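Local atomic coordinates of aspartate-semialdehyde dehydrogenase 2 (Vibrio cholerae, PDB entry 2R00), a protein that catalyses the NADPH-dependent reductive dephosphorylation of L-aspartyl-4-phosphate to L-aspartate-semialdehyde, an early step in the biosynthesis of lysine, methionine and threonine. Residues E32-A37 and W63-I68; Q56-F61 and A79-I84; Q260-L265 and L273-D278; R298-I301 and I307-W310. All blocks are in the same frame, centred on the assembly; numbering follows the deposited sequence.

Contact 1: E32-A37 and W63-I68; sequences ELFLLA and WSQVHI
Phe-34 is the main plug between the strand 32-37 and the loop 63-68, its ring lodged against Gln-65 and Val-66. Its CD1 meets Val-66 CG1 at 3.3 Å, a tight contact made obliquely to the ring. The far end of the ring meets the root of Gln-65, with Phe-34 CZ 3.9 Å from Gln-65 CB, so the aliphatic part of the glutamine packs against the ring. The two side chains cross at about a right angle. Both Phe-34 and Leu-36 point from alternate positions of the strand to the same side, which is why two large apolar residues can serve one layer. In Leu-36, CG stands anti to the carbonyl carbon (chi1 -49°), and from there CD1 reaches the outer corner of the Trp-63 six-membered ring, 3.5 Å from CH2. The indole starts out away from the strand, and its length brings that corner back. The short 3-10 turn 63-65 is closed by a backbone bond from Val-66 N to Trp-63 O of 3.2 Å. Within the Rossmann-type nucleotide-binding domain, strand 30-37 is hydrogen-bonded between strands 4-9 and 51-57. The loop 63-68 packs over one face of that sheet on its way into strand 68-71; Phe-61 fills in beside Phe-34 and Leu-36, and Trp-63 reaches on to Trp-81, Ile-84 and Ala-85 of helix 75-87.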
loop_
_atom_site.group_PDB
_atom_site.type_symbol
_atom_site.label_atom_id
_atom_site.label_comp_id
_atom_site.label_asym_id
_atom_site.label_seq_id
_atom_site.Cartn_x
_atom_site.Cartn_y
_atom_site.Cartn_z
ATOM N N GLU A 32 42.443 7.833 10.578
ATOM C CA GLU A 32 42.444 8.531 9.297
ATOM C C GLU A 32 41.268 8.113 8.410
ATOM O O GLU A 32 40.958 6.924 8.285
ATOM C CB GLU A 32 43.756 8.281 8.571
ATOM C CG GLU A 32 44.148 9.361 7.582
ATOM C CD GLU A 32 45.628 9.304 7.229
ATOM O OE1 GLU A 32 46.408 8.663 7.982
ATOM O OE2 GLU A 32 46.004 9.894 6.192
ATOM N N LEU A 33 40.621 9.101 7.800
ATOM C CA LEU A 33 39.542 8.847 6.851
ATOM C C LEU A 33 40.041 9.100 5.441
ATOM O O LEU A 33 40.668 10.129 5.182
ATOM C CB LEU A 33 38.326 9.739 7.152
ATOM C CG LEU A 33 37.104 9.585 6.237
ATOM C CD1 LEU A 33 36.434 8.222 6.433
ATOM C CD2 LEU A 33 36.108 10.702 6.473
ATOM N N PHE A 34 39.771 8.152 4.540
ATOM C CA PHE A 34 40.100 8.305 3.122
ATOM C C PHE A 34 38.824 8.326 2.281
ATOM O O PHE A 34 37.898 7.539 2.506
ATOM C CB PHE A 34 41.039 7.188 2.645
ATOM C CG PHE A 34 42.337 7.115 3.405
ATOM C CD1 PHE A 34 42.436 6.371 4.574
ATOM C CD2 PHE A 34 43.465 7.794 2.949
ATOM C CE1 PHE A 34 43.640 6.297 5.288
ATOM C CE2 PHE A 34 44.668 7.725 3.652
ATOM C CZ PHE A 34 44.752 6.978 4.823
ATOM N N LEU A 35 38.773 9.243 1.326
ATOM C CA LEU A 35 37.620 9.362 0.455
ATOM C C LEU A 35 38.039 9.035 -0.968
ATOM O O LEU A 35 38.965 9.648 -1.510
ATOM C CB LEU A 35 37.005 10.762 0.553
ATOM C CG LEU A 35 36.570 11.206 1.954
ATOM C CD1 LEU A 35 36.073 12.659 1.948
ATOM C CD2 LEU A 35 35.509 10.269 2.543
ATOM N N LEU A 36 37.370 8.047 -1.553
ATOM C CA LEU A 36 37.727 7.533 -2.872
ATOM C C LEU A 36 36.585 7.718 -3.858
ATOM O O LEU A 36 35.413 7.627 -3.495
ATOM C CB LEU A 36 38.117 6.050 -2.787
ATOM C CG LEU A 36 39.132 5.690 -1.698
ATOM C CD1 LEU A 36 39.174 4.197 -1.415
ATOM C CD2 LEU A 36 40.508 6.228 -2.068
ATOM N N ALA A 37 36.949 8.005 -5.102
ATOM C CA ALA A 37 36.003 8.094 -6.208
ATOM C C ALA A 37 36.759 7.900 -7.525
ATOM O O ALA A 37 37.918 7.483 -7.520
ATOM C CB ALA A 37 35.276 9.434 -6.188
ATOM N N TRP A 63 45.468 0.307 -0.572
ATOM C CA TRP A 63 44.445 -0.187 0.355
ATOM C C TRP A 63 45.029 -0.644 1.693
ATOM O O TRP A 63 44.294 -0.801 2.666
ATOM C CB TRP A 63 43.618 -1.317 -0.289
ATOM C CG TRP A 63 42.770 -0.875 -1.466
ATOM C CD1 TRP A 63 43.100 -0.947 -2.786
ATOM C CD2 TRP A 63 41.448 -0.311 -1.414
ATOM N NE1 TRP A 63 42.073 -0.458 -3.563
ATOM C CE2 TRP A 63 41.046 -0.065 -2.746
ATOM C CE3 TRP A 63 40.562 0.002 -0.372
ATOM C CZ2 TRP A 63 39.792 0.488 -3.066
ATOM C CZ3 TRP A 63 39.313 0.557 -0.692
ATOM C CH2 TRP A 63 38.944 0.788 -2.029
ATOM N N SER A 64 46.349 -0.847 1.734
ATOM C CA SER A 64 47.067 -1.212 2.966
ATOM C C SER A 64 46.935 -0.163 4.058
ATOM O O SER A 64 47.180 -0.440 5.237
ATOM C CB SER A 64 48.549 -1.454 2.671
ATOM O OG SER A 64 48.713 -2.677 1.969
ATOM N N GLN A 65 46.547 1.040 3.657
ATOM C CA GLN A 65 46.334 2.152 4.585
ATOM C C GLN A 65 45.126 1.989 5.513
ATOM O O GLN A 65 45.067 2.636 6.558
ATOM C CB GLN A 65 46.192 3.460 3.811
ATOM C CG GLN A 65 47.446 3.872 3.064
ATOM C CD GLN A 65 47.234 5.097 2.215
ATOM O OE1 GLN A 65 46.619 5.036 1.148
ATOM N NE2 GLN A 65 47.752 6.228 2.678
ATOM N N VAL A 66 44.165 1.141 5.144
ATOM C CA VAL A 66 42.882 1.111 5.871
ATOM C C VAL A 66 42.521 -0.239 6.477
ATOM O O VAL A 66 42.937 -1.291 5.979
ATOM C CB VAL A 66 41.691 1.653 5.019
ATOM C CG1 VAL A 66 41.844 3.145 4.767
ATOM C CG2 VAL A 66 41.573 0.926 3.707
ATOM N N HIS A 67 41.737 -0.188 7.553
ATOM C CA HIS A 67 41.220 -1.380 8.209
ATOM C C HIS A 67 39.867 -1.786 7.626
ATOM O O HIS A 67 39.580 -2.970 7.474
ATOM C CB HIS A 67 41.053 -1.131 9.706
ATOM C CG HIS A 67 42.339 -0.845 10.420
ATOM N ND1 HIS A 67 42.801 0.439 10.635
ATOM C CD2 HIS A 67 43.253 -1.675 10.977
ATOM C CE1 HIS A 67 43.949 0.384 11.289
ATOM N NE2 HIS A 67 44.245 -0.886 11.510
ATOM N N ILE A 68 39.042 -0.785 7.331
ATOM C CA ILE A 68 37.643 -0.988 6.933
ATOM C C ILE A 68 37.287 -0.014 5.816
ATOM O O ILE A 68 37.712 1.146 5.824
ATOM C CB ILE A 68 36.673 -0.787 8.134
ATOM C CG1 ILE A 68 36.919 -1.846 9.215
ATOM C CG2 ILE A 68 35.189 -0.827 7.685
ATOM C CD1 ILE A 68 36.368 -1.455 10.579
#

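Contact 2: Q56-F61 and A79-I84; sequences QNVEEF and AKWAPI
Val-58 sets its methyl groups over one face of the Trp-81 indole, and Glu-59 comes up to the rim of the same ring. Val-58 CG2 lies 4.0 Å from the centroid of the six-membered ring of Trp-81 and only 15° off its normal, a CH-pi contact, while Val-58 CG1 is 4.0 Å from Trp-81 NE1. A branched residue suits this place: chi1 of 64° puts CG2 anti to the backbone N, and the two methyls spread across the bicycle. Glu-59 approaches in the plane of the indole, with OE1 3.6 Å from Trp-81 CZ2 and its carboxylate turned 80° to the ring. The bend of its chain at chi2 folds the acid back to the tryptophan. On the opposite face of the indole lies CG of its own neighbour, Lys-80. The next shell fixes the backbone that carries Val-58 and Glu-59. Asn-57 OD1 accepts from Glu-59 N at 3.0 Å, an Asx turn, with the donor above the carbonyl plane, and Phe-61 N bonds to Val-58 O at 3.1 Å. Farther out, Phe-9 and Phe-71 pack on Trp-81, so helix 75-87 is keyed to the sheet through this indole. Dispersion probably does most of the work. The carboxylate beside the weakly positive ring C-H edge, with Lys-80 NZ 4.5 Å from Glu-59 OE2, probably adds a modest electrostatic attraction without forming a salt bridge.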
loop_
_atom_site.group_PDB
_atom_site.type_symbol
_atom_site.label_atom_id
_atom_site.label_comp_id
_atom_site.label_asym_id
_atom_site.label_seq_id
_atom_site.Cartn_x
_atom_site.Cartn_y
_atom_site.Cartn_z
ATOM N N GLN A 56 40.428 11.211 -3.459
ATOM C CA GLN A 56 41.465 10.747 -4.378
ATOM C C GLN A 56 40.935 9.676 -5.327
ATOM O O GLN A 56 39.853 9.118 -5.120
ATOM C CB GLN A 56 42.718 10.256 -3.629
ATOM C CG GLN A 56 42.463 9.227 -2.550
ATOM C CD GLN A 56 43.681 8.957 -1.688
ATOM O OE1 GLN A 56 43.700 9.299 -0.501
ATOM N NE2 GLN A 56 44.710 8.340 -2.279
ATOM N N ASN A 57 41.700 9.409 -6.377
ATOM C CA ASN A 57 41.337 8.419 -7.375
ATOM C C ASN A 57 41.541 7.013 -6.819
ATOM O O ASN A 57 42.616 6.679 -6.317
ATOM C CB ASN A 57 42.172 8.655 -8.638
ATOM C CG ASN A 57 41.751 7.782 -9.805
ATOM O OD1 ASN A 57 40.959 6.847 -9.664
ATOM N ND2 ASN A 57 42.301 8.081 -10.974
ATOM N N VAL A 58 40.491 6.202 -6.888
ATOM C CA VAL A 58 40.550 4.807 -6.430
ATOM C C VAL A 58 41.648 4.000 -7.150
ATOM O O VAL A 58 42.270 3.128 -6.548
ATOM C CB VAL A 58 39.148 4.104 -6.532
ATOM C CG1 VAL A 58 38.659 4.002 -7.988
ATOM C CG2 VAL A 58 39.167 2.752 -5.846
ATOM N N GLU A 59 41.889 4.328 -8.419
ATOM C CA GLU A 59 42.883 3.646 -9.260
ATOM C C GLU A 59 44.310 3.765 -8.722
ATOM O O GLU A 59 45.152 2.903 -8.997
ATOM C CB GLU A 59 42.839 4.200 -10.688
ATOM C CG GLU A 59 41.510 4.001 -11.433
ATOM C CD GLU A 59 41.346 2.605 -12.025
ATOM O OE1 GLU A 59 42.287 1.784 -11.932
ATOM O OE2 GLU A 59 40.264 2.327 -12.590
ATOM N N GLU A 60 44.577 4.840 -7.977
ATOM C CA GLU A 60 45.903 5.087 -7.395
ATOM C C GLU A 60 46.010 4.724 -5.903
ATOM O O GLU A 60 47.100 4.773 -5.324
ATOM C CB GLU A 60 46.325 6.551 -7.620
ATOM C CG GLU A 60 46.287 7.024 -9.084
ATOM C CD GLU A 60 46.647 8.507 -9.249
ATOM O OE1 GLU A 60 46.281 9.332 -8.375
ATOM O OE2 GLU A 60 47.291 8.858 -10.267
ATOM N N PHE A 61 44.894 4.333 -5.289
ATOM C CA PHE A 61 44.840 4.141 -3.842
ATOM C C PHE A 61 45.561 2.885 -3.352
ATOM O O PHE A 61 45.416 1.808 -3.936
ATOM C CB PHE A 61 43.383 4.159 -3.356
ATOM C CG PHE A 61 43.240 4.234 -1.861
ATOM C CD1 PHE A 61 43.674 5.357 -1.158
ATOM C CD2 PHE A 61 42.662 3.181 -1.149
ATOM C CE1 PHE A 61 43.539 5.430 0.231
ATOM C CE2 PHE A 61 42.517 3.246 0.234
ATOM C CZ PHE A 61 42.958 4.373 0.928
ATOM N N ALA A 79 31.906 -4.962 -7.528
ATOM C CA ALA A 79 32.329 -6.222 -8.163
ATOM C C ALA A 79 33.822 -6.230 -8.499
ATOM O O ALA A 79 34.513 -7.221 -8.258
ATOM C CB ALA A 79 31.510 -6.464 -9.431
ATOM N N LYS A 80 34.289 -5.128 -9.081
ATOM C CA LYS A 80 35.694 -4.909 -9.437
ATOM C C LYS A 80 36.582 -4.658 -8.210
ATOM O O LYS A 80 37.570 -5.372 -7.991
ATOM C CB LYS A 80 35.793 -3.724 -10.412
ATOM C CG LYS A 80 37.212 -3.398 -10.908
ATOM C CD LYS A 80 37.169 -2.500 -12.147
ATOM C CE LYS A 80 38.579 -2.141 -12.628
ATOM N NZ LYS A 80 38.567 -1.638 -14.033
ATOM N N TRP A 81 36.207 -3.660 -7.407
ATOM C CA TRP A 81 37.082 -3.139 -6.353
ATOM C C TRP A 81 37.058 -3.819 -4.977
ATOM O O TRP A 81 38.068 -3.803 -4.272
ATOM C CB TRP A 81 36.888 -1.624 -6.204
ATOM C CG TRP A 81 37.492 -0.893 -7.338
ATOM C CD1 TRP A 81 36.838 -0.282 -8.356
ATOM C CD2 TRP A 81 38.892 -0.743 -7.605
ATOM N NE1 TRP A 81 37.740 0.272 -9.233
ATOM C CE2 TRP A 81 39.011 0.002 -8.794
ATOM C CE3 TRP A 81 40.061 -1.141 -6.931
ATOM C CZ2 TRP A 81 40.256 0.347 -9.351
ATOM C CZ3 TRP A 81 41.304 -0.802 -7.487
ATOM C CH2 TRP A 81 41.384 -0.065 -8.685
ATOM N N ALA A 82 35.930 -4.406 -4.585
ATOM C CA ALA A 82 35.866 -5.047 -3.270
ATOM C C ALA A 82 36.802 -6.244 -3.130
ATOM O O ALA A 82 37.402 -6.414 -2.067
ATOM C CB ALA A 82 34.438 -5.431 -2.878
ATOM N N PRO A 83 36.891 -7.107 -4.165
ATOM C CA PRO A 83 37.920 -8.154 -4.085
ATOM C C PRO A 83 39.351 -7.623 -3.895
ATOM O O PRO A 83 40.149 -8.251 -3.198
ATOM C CB PRO A 83 37.792 -8.867 -5.437
ATOM C CG PRO A 83 36.343 -8.676 -5.815
ATOM C CD PRO A 83 36.070 -7.250 -5.386
ATOM N N ILE A 84 39.661 -6.497 -4.527
ATOM C CA ILE A 84 40.993 -5.881 -4.453
ATOM C C ILE A 84 41.286 -5.325 -3.054
ATOM O O ILE A 84 42.355 -5.564 -2.494
ATOM C CB ILE A 84 41.162 -4.794 -5.536
ATOM C CG1 ILE A 84 41.035 -5.442 -6.929
ATOM C CG2 ILE A 84 42.501 -4.074 -5.372
ATOM C CD1 ILE A 84 41.199 -4.481 -8.082
#

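Contact 3: Q260-L265 and L273-D278; sequences QVMDML and LFRGAD
Arg-275 NH2 is held by two acids of helix 258-267: Asp-263 OD1 at 2.8 Å and, one turn further on, Glu-266, with which it forms a second salt bridge. The bond to Asp-263 is close but bent, with an N-H...O angle of 123°, so it is weak as a hydrogen bond and probably owes more to charge than to directionality. The carboxylate nears the edge of the guanidinium with the two planes 52° apart. The arginine gets there by an extended chain from CG to NE, which carries its flat end across the helix. One face of that end rests on Met-262, whose CB is 3.8 Å from Arg-275 NH2 and whose SD is 3.9 Å from Arg-275 NH1; a flexible, unbranched thioether can bend to pass obliquely against a planar cation. Beneath the ionic layer sits Leu-273, at the end of strand 271-273. Its CD2 touches Met-262 CB at 3.8 Å and its CD1 meets Leu-265 CD1 at 3.8 Å, so the two methyls split between successive turns of the helix. Val-294 and Val-297 of strand 292-300 back this apolar core, and the neighbouring Phe-274 packs on Ile-198 of the second subunit. The chemistry is therefore layered: leucines seal the buried side, the methionine lies between the apolar layer and the charged one, and on the exposed side one arginine shared by two carboxylates probably favours their ionised forms and ties the loop to the helix.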
loop_
_atom_site.group_PDB
_atom_site.type_symbol
_atom_site.label_atom_id
_atom_site.label_comp_id
_atom_site.label_asym_id
_atom_site.label_seq_id
_atom_site.Cartn_x
_atom_site.Cartn_y
_atom_site.Cartn_z
ATOM N N GLN A 260 0.159 -5.728 22.446
ATOM C CA GLN A 260 1.416 -6.328 22.888
ATOM C C GLN A 260 2.547 -5.924 21.943
ATOM O O GLN A 260 3.576 -5.398 22.388
ATOM C CB GLN A 260 1.297 -7.851 23.006
ATOM C CG GLN A 260 0.228 -8.305 24.010
ATOM C CD GLN A 260 -0.079 -9.801 23.951
ATOM O OE1 GLN A 260 -0.478 -10.341 22.906
ATOM N NE2 GLN A 260 0.082 -10.475 25.090
ATOM N N VAL A 261 2.348 -6.119 20.640
ATOM C CA VAL A 261 3.394 -5.728 19.689
ATOM C C VAL A 261 3.697 -4.218 19.704
ATOM O O VAL A 261 4.852 -3.825 19.548
ATOM C CB VAL A 261 3.241 -6.381 18.258
ATOM C CG1 VAL A 261 2.013 -7.262 18.163
ATOM C CG2 VAL A 261 3.320 -5.353 17.127
ATOM N N MET A 262 2.693 -3.377 19.963
ATOM C CA MET A 262 2.961 -1.940 20.117
ATOM C C MET A 262 3.863 -1.649 21.316
ATOM O O MET A 262 4.758 -0.803 21.230
ATOM C CB MET A 262 1.671 -1.116 20.194
ATOM C CG MET A 262 1.027 -0.880 18.837
ATOM S SD MET A 262 -0.246 0.393 18.829
ATOM C CE MET A 262 -1.616 -0.500 19.558
ATOM N N ASP A 263 3.627 -2.354 22.425
ATOM C CA ASP A 263 4.490 -2.245 23.610
ATOM C C ASP A 263 5.928 -2.672 23.304
ATOM O O ASP A 263 6.869 -1.962 23.649
ATOM C CB ASP A 263 3.932 -3.075 24.772
ATOM C CG ASP A 263 2.728 -2.427 25.441
ATOM O OD1 ASP A 263 2.489 -1.210 25.238
ATOM O OD2 ASP A 263 2.014 -3.146 26.177
ATOM N N MET A 264 6.078 -3.830 22.657
ATOM C CA MET A 264 7.386 -4.355 22.246
ATOM C C MET A 264 8.164 -3.376 21.380
ATOM O O MET A 264 9.342 -3.128 21.629
ATOM C CB MET A 264 7.222 -5.640 21.444
ATOM C CG MET A 264 6.873 -6.855 22.223
ATOM S SD MET A 264 6.685 -8.212 21.058
ATOM C CE MET A 264 5.557 -9.216 22.012
ATOM N N LEU A 265 7.500 -2.847 20.352
ATOM C CA LEU A 265 8.123 -1.927 19.402
ATOM C C LEU A 265 8.539 -0.617 20.064
ATOM O O LEU A 265 9.545 -0.018 19.699
ATOM C CB LEU A 265 7.187 -1.651 18.212
ATOM C CG LEU A 265 6.723 -2.838 17.347
ATOM C CD1 LEU A 265 5.955 -2.358 16.125
ATOM C CD2 LEU A 265 7.856 -3.777 16.921
ATOM N N LEU A 273 7.628 4.260 17.415
ATOM C CA LEU A 273 6.228 3.890 17.254
ATOM C C LEU A 273 5.288 5.081 17.433
ATOM O O LEU A 273 5.367 5.811 18.434
ATOM C CB LEU A 273 5.837 2.776 18.227
ATOM C CG LEU A 273 4.422 2.233 18.009
ATOM C CD1 LEU A 273 4.465 0.962 17.156
ATOM C CD2 LEU A 273 3.739 1.980 19.332
ATOM N N PHE A 274 4.387 5.246 16.462
ATOM C CA PHE A 274 3.348 6.267 16.500
ATOM C C PHE A 274 2.004 5.595 16.783
ATOM O O PHE A 274 1.520 4.778 15.985
ATOM C CB PHE A 274 3.294 7.024 15.173
ATOM C CG PHE A 274 4.534 7.803 14.868
ATOM C CD1 PHE A 274 5.704 7.155 14.466
ATOM C CD2 PHE A 274 4.534 9.187 14.961
ATOM C CE1 PHE A 274 6.853 7.876 14.186
ATOM C CE2 PHE A 274 5.676 9.918 14.679
ATOM C CZ PHE A 274 6.844 9.260 14.296
ATOM N N ARG A 275 1.420 5.926 17.928
ATOM C CA ARG A 275 0.164 5.318 18.364
ATOM C C ARG A 275 -1.032 6.103 17.848
ATOM O O ARG A 275 -2.166 5.631 17.912
ATOM C CB ARG A 275 0.113 5.208 19.895
ATOM C CG ARG A 275 0.903 4.031 20.475
ATOM C CD ARG A 275 0.970 4.119 22.005
ATOM N NE ARG A 275 1.756 3.044 22.611
ATOM C CZ ARG A 275 1.302 1.815 22.862
ATOM N NH1 ARG A 275 0.058 1.467 22.551
ATOM N NH2 ARG A 275 2.104 0.927 23.423
ATOM N N GLY A 276 -0.774 7.302 17.335
ATOM C CA GLY A 276 -1.837 8.157 16.836
ATOM C C GLY A 276 -2.109 9.292 17.803
ATOM O O GLY A 276 -1.821 9.188 19.003
ATOM N N ALA A 277 -2.653 10.382 17.273
ATOM C CA ALA A 277 -2.912 11.578 18.065
ATOM C C ALA A 277 -4.412 11.778 18.213
ATOM O O ALA A 277 -5.160 11.582 17.251
ATOM C CB ALA A 277 -2.287 12.800 17.395
ATOM N N ASP A 278 -4.839 12.164 19.417
ATOM C CA ASP A 278 -6.215 12.598 19.647
ATOM C C ASP A 278 -6.280 14.129 19.627
ATOM O O ASP A 278 -7.347 14.713 19.418
ATOM C CB ASP A 278 -6.739 12.055 20.981
ATOM C CG ASP A 278 -7.183 10.588 20.895
ATOM O OD1 ASP A 278 -7.455 10.095 19.785
ATOM O OD2 ASP A 278 -7.275 9.927 21.948
#

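Contact 4: R298-I301 and I307-W310; sequences RNDI and INLW
The beta hairpin of strands 292-300 and 306-313, part of the mixed sheet of the dimerisation domain, brings Arg-298 opposite Asn-308 and Asn-299 opposite Ile-307. Arg-298 and Asn-308 are an antiparallel hydrogen-bonded pair: Arg-298 N gives to Asn-308 O at 3.0 Å, and Asn-308 N returns a bond to Arg-298 O at 2.8 Å. Their side chains share one face of the sheet, where Arg-298 CG passes Asn-308 CB at 4.2 Å. From there the arginine runs outward to a salt bridge with Glu-213 of the second subunit, a job that calls for a long cationic chain. Asn-299 and Ile-307 form the non-hydrogen-bonded pair, with side chains on the other face. There Asn-299 ND2 lies 3.4 Å from Ile-307 CD1, while the amide's polar bonds go elsewhere: OD1 accepts from Ala-258 N, and ND2 gives to Ile-256 O and Gly-306 O. An asparagine, with both donor and acceptor, suits such a place among backbone groups. At the end of the strand Asp-300 OD1 accepts hydrogen bonds from ND2 of Asn-153 of the second subunit and from Asn-308. In the latter bond, Asn-308 ND2 to Asp-300 OD1 measures 2.7 Å and is almost straight at 173°; the oxygen lies in the asparagine's amide plane, but the nitrogen meets it from above the carboxylate plane, 41° out.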
loop_
_atom_site.group_PDB
_atom_site.type_symbol
_atom_site.label_atom_id
_atom_site.label_comp_id
_atom_site.label_asym_id
_atom_site.label_seq_id
_atom_site.Cartn_x
_atom_site.Cartn_y
_atom_site.Cartn_z
ATOM N N ARG A 298 -2.101 -3.103 13.997
ATOM C CA ARG A 298 -3.402 -3.712 14.294
ATOM C C ARG A 298 -3.490 -5.172 13.854
ATOM O O ARG A 298 -2.823 -5.576 12.905
ATOM C CB ARG A 298 -4.541 -2.882 13.672
ATOM C CG ARG A 298 -4.532 -2.797 12.135
ATOM C CD ARG A 298 -5.202 -1.522 11.658
ATOM N NE ARG A 298 -5.343 -1.435 10.198
ATOM C CZ ARG A 298 -6.097 -0.520 9.591
ATOM N NH1 ARG A 298 -6.765 0.376 10.312
ATOM N NH2 ARG A 298 -6.186 -0.481 8.266
ATOM N N ASN A 299 -4.309 -5.961 14.548
ATOM C CA ASN A 299 -4.536 -7.343 14.155
ATOM C C ASN A 299 -5.468 -7.406 12.956
ATOM O O ASN A 299 -6.188 -6.439 12.667
ATOM C CB ASN A 299 -5.147 -8.159 15.298
ATOM C CG ASN A 299 -4.160 -8.460 16.411
ATOM O OD1 ASN A 299 -4.289 -7.936 17.508
ATOM N ND2 ASN A 299 -3.167 -9.310 16.131
ATOM N N ASP A 300 -5.433 -8.527 12.243
ATOM C CA ASP A 300 -6.538 -8.876 11.373
ATOM C C ASP A 300 -7.726 -9.068 12.317
ATOM O O ASP A 300 -7.565 -9.599 13.423
ATOM C CB ASP A 300 -6.279 -10.183 10.621
ATOM C CG ASP A 300 -5.274 -10.043 9.472
ATOM O OD1 ASP A 300 -4.989 -8.921 8.984
ATOM O OD2 ASP A 300 -4.762 -11.098 9.048
ATOM N N ILE A 301 -8.906 -8.636 11.884
ATOM C CA ILE A 301 -10.125 -8.736 12.684
ATOM C C ILE A 301 -10.467 -10.213 12.932
ATOM O O ILE A 301 -10.581 -10.990 11.989
ATOM C CB ILE A 301 -11.309 -7.999 11.982
ATOM C CG1 ILE A 301 -10.993 -6.505 11.847
ATOM C CG2 ILE A 301 -12.641 -8.243 12.730
ATOM C CD1 ILE A 301 -11.845 -5.757 10.814
ATOM N N ILE A 307 -0.990 -9.931 11.974
ATOM C CA ILE A 307 -0.595 -8.597 12.436
ATOM C C ILE A 307 -0.247 -7.705 11.239
ATOM O O ILE A 307 0.401 -8.151 10.278
ATOM C CB ILE A 307 0.565 -8.672 13.488
ATOM C CG1 ILE A 307 -0.003 -8.768 14.907
ATOM C CG2 ILE A 307 1.500 -7.458 13.420
ATOM C CD1 ILE A 307 -0.424 -7.392 15.505
ATOM N N ASN A 308 -0.708 -6.457 11.309
ATOM C CA ASN A 308 -0.519 -5.460 10.264
ATOM C C ASN A 308 0.190 -4.236 10.831
ATOM O O ASN A 308 -0.081 -3.826 11.954
ATOM C CB ASN A 308 -1.871 -5.018 9.695
ATOM C CG ASN A 308 -2.635 -6.155 9.064
ATOM O OD1 ASN A 308 -2.384 -6.520 7.913
ATOM N ND2 ASN A 308 -3.575 -6.724 9.811
ATOM N N LEU A 309 1.088 -3.660 10.040
ATOM C CA LEU A 309 1.791 -2.433 10.403
ATOM C C LEU A 309 2.334 -1.783 9.141
ATOM O O LEU A 309 2.513 -2.453 8.124
ATOM C CB LEU A 309 2.939 -2.712 11.387
ATOM C CG LEU A 309 4.075 -3.642 10.922
ATOM C CD1 LEU A 309 5.378 -3.259 11.572
ATOM C CD2 LEU A 309 3.755 -5.094 11.184
ATOM N N TRP A 310 2.577 -0.479 9.216
ATOM C CA TRP A 310 3.268 0.264 8.174
ATOM C C TRP A 310 4.582 0.787 8.720
ATOM O O TRP A 310 4.681 1.147 9.891
ATOM C CB TRP A 310 2.418 1.433 7.679
ATOM C CG TRP A 310 1.309 1.018 6.741
ATOM C CD1 TRP A 310 0.289 0.145 7.009
ATOM C CD2 TRP A 310 1.102 1.476 5.397
ATOM N NE1 TRP A 310 -0.533 0.024 5.910
ATOM C CE2 TRP A 310 -0.061 0.833 4.910
ATOM C CE3 TRP A 310 1.789 2.362 4.555
ATOM C CZ2 TRP A 310 -0.551 1.052 3.620
ATOM C CZ3 TRP A 310 1.307 2.575 3.279
ATOM C CH2 TRP A 310 0.142 1.929 2.821
#

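Contacts 1 and 2 belong to the nucleotide-binding domain, their centres 10 Å apart, and are continuous: Leu-35 O and Gln-56 N probably bond at 2.9 Å between neighbouring strands, and Leu-36 CD2 packs on Phe-61 CG at 3.4 Å. Leu-36 in contact 1 and Val-58 in contact 2 lie about 9 Å, side chain to side chain, from Ser-41 of the predicted NADP site. Contacts 3 and 4 sit in the dimerisation domain, centres 12 Å apart, and both reach the second subunit. Val-261 and Ile-307 pack on Ile-143 of helix 131-147, which begins at the catalytic Cys-131. The two pairs are 42 to 46 Å apart between centres, on opposite sides of the chain's centre.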